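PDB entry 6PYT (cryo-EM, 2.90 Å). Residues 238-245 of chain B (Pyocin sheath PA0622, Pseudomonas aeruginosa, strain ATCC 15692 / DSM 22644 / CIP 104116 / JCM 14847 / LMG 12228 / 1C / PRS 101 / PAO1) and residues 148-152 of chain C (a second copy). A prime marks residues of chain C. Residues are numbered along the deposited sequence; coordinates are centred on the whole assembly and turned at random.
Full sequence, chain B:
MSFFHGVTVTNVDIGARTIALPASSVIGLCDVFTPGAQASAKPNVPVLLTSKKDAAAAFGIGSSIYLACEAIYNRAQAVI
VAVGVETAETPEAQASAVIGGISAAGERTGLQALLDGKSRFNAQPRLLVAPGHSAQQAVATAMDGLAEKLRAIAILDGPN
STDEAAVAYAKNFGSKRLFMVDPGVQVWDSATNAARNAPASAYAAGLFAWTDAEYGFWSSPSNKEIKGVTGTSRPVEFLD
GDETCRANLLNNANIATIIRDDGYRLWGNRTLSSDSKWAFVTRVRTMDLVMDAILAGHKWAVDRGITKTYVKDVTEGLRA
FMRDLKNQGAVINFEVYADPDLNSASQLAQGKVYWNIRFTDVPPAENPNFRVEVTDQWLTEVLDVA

Chain B (238-245) FLDGDETC
Chain C (148-152) EKLRA

Two copies of the pyocin sheath protein meet where an irregular loop of chain B, residues 238-245, lies against the end of a chain C helix; the contact buries 313 Å² in total. The CA atoms come nearest at Gly241 and Lys149′, 6.6 Å apart, while the backbone oxygens Asp240 O and Lys149′ O lie 4.4 Å apart.

Phe238 (phi/psi -98/106, chi1 t, chi2 64°) begins the loop out of reach of chain C. Leu239, extended at -129/-180, directs its CA-CB bond toward the helix. With chi1 at -91°, between wells, and chi2 p, its CD2 lies 3.4 Å from Lys149′ O and 3.8 Å from Lys149′ CB, a buried methyl packed on the helix backbone and the aliphatic base of the lysine.

Asp240 (-120/-173) remains extended, its CB sideways and its carboxylate unmodelled. Arg151′, which leaves the helix with positive phi (56/65), reaches back with rotamer m, t, t and chi4 -85°; its NH2 comes 3.5 Å from Asp240 CB, which sits at the guanidinium edge.

Gly241 turns the chain at 99/27, where a CB would be jammed against the preceding carbonyl oxygen. Its N lies 4.0 Å from Arg151′ NH2. Asp242, in left-handed conformation (55/42), continues the turn beyond reach of chain C, and Glu243 (-102/-179) brings its CB back toward the helix.

Thr244 (-94/58, chi1 p) places OG1 4.3 Å from Lys149′ NZ, too far for a direct hydrogen bond. The lysine, helical at -68/-56, spans the distance from Leu239 with rotamer m, t, p, t. A weak hydrogen bond runs from Cys245 N to Glu243 O (3.3 Å) within the loop, just before Cys245 (-67/143, chi1 m) takes the N-cap position of the next helix. Among modelled atoms no hydrogen bond joins the stretches, so packing dominates the observed contact.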

# COMPACT_ATOMS: atom_id res chain seq x y z
N PHE B 238 50.13 10.06 40.83
CA PHE B 238 49.99 8.77 40.17
C PHE B 238 50.74 8.78 38.84
O PHE B 238 50.27 9.38 37.87
CB PHE B 238 48.55 8.35 39.95
CG PHE B 238 48.47 7.09 39.16
CD1 PHE B 238 48.99 5.91 39.68
CD2 PHE B 238 47.93 7.07 37.89
CE1 PHE B 238 48.96 4.75 38.96
CE2 PHE B 238 47.89 5.90 37.16
CZ PHE B 238 48.40 4.73 37.70
N LEU B 239 51.87 8.10 38.82
CA LEU B 239 52.73 7.92 37.66
C LEU B 239 53.01 6.43 37.50
O LEU B 239 52.54 5.61 38.29
CB LEU B 239 54.02 8.74 37.82
CG LEU B 239 54.14 10.17 37.31
CD1 LEU B 239 53.10 11.10 37.81
CD2 LEU B 239 55.46 10.67 37.82
N ASP B 240 53.79 6.07 36.49
CA ASP B 240 54.13 4.68 36.24
C ASP B 240 55.64 4.49 36.32
O ASP B 240 56.38 5.41 36.69
CB ASP B 240 53.58 4.22 34.89
N GLY B 241 56.10 3.30 35.97
CA GLY B 241 57.51 3.04 35.78
C GLY B 241 58.23 2.37 36.93
O GLY B 241 59.46 2.55 37.03
N ASP B 242 57.53 1.60 37.77
CA ASP B 242 58.07 0.93 38.96
C ASP B 242 58.73 1.95 39.89
O ASP B 242 59.80 1.72 40.46
CB ASP B 242 59.02 -0.21 38.59
N GLU B 243 58.08 3.10 40.05
CA GLU B 243 58.70 4.24 40.70
C GLU B 243 58.20 4.39 42.13
O GLU B 243 57.40 3.60 42.63
CB GLU B 243 58.43 5.51 39.88
N THR B 244 58.70 5.43 42.79
CA THR B 244 58.22 5.82 44.11
C THR B 244 57.14 6.89 43.98
O THR B 244 57.25 8.00 44.48
CB THR B 244 59.37 6.30 44.97
OG1 THR B 244 59.94 7.48 44.38
CG2 THR B 244 60.44 5.23 45.07
N CYS B 245 56.09 6.52 43.25
CA CYS B 245 54.94 7.39 43.08
C CYS B 245 54.23 7.55 44.41
O CYS B 245 54.15 6.61 45.19
CB CYS B 245 53.99 6.79 42.05
SG CYS B 245 54.79 6.39 40.50
N GLU C 148 61.67 10.64 32.88
CA GLU C 148 61.30 9.23 32.83
C GLU C 148 60.07 8.96 33.69
O GLU C 148 59.20 8.18 33.30
CB GLU C 148 62.48 8.37 33.28
N LYS C 149 60.00 9.60 34.86
CA LYS C 149 58.83 9.46 35.72
C LYS C 149 57.61 10.11 35.09
O LYS C 149 56.58 9.45 34.87
CB LYS C 149 59.11 10.08 37.09
CG LYS C 149 60.12 9.32 37.92
CD LYS C 149 60.48 10.07 39.19
CE LYS C 149 59.33 10.06 40.17
NZ LYS C 149 59.71 10.69 41.47
N LEU C 150 57.71 11.39 34.76
CA LEU C 150 56.58 12.18 34.29
C LEU C 150 56.22 11.86 32.85
O LEU C 150 55.20 12.37 32.36
CB LEU C 150 56.92 13.66 34.48
CG LEU C 150 55.92 14.81 34.45
CD1 LEU C 150 54.96 14.66 35.58
CD2 LEU C 150 56.68 16.09 34.61
N ARG C 151 57.01 11.02 32.18
CA ARG C 151 56.83 10.58 30.79
C ARG C 151 56.77 11.78 29.85
O ARG C 151 55.76 12.08 29.23
CB ARG C 151 55.61 9.67 30.64
CG ARG C 151 55.82 8.32 31.27
CD ARG C 151 54.71 7.35 30.91
NE ARG C 151 54.84 6.11 31.66
CZ ARG C 151 55.61 5.09 31.31
NH1 ARG C 151 56.33 5.15 30.20
NH2 ARG C 151 55.66 4.00 32.07
N ALA C 152 57.90 12.48 29.79
CA ALA C 152 58.01 13.73 29.06
C ALA C 152 59.32 13.71 28.29
O ALA C 152 60.08 12.74 28.32
CB ALA C 152 57.94 14.92 30.01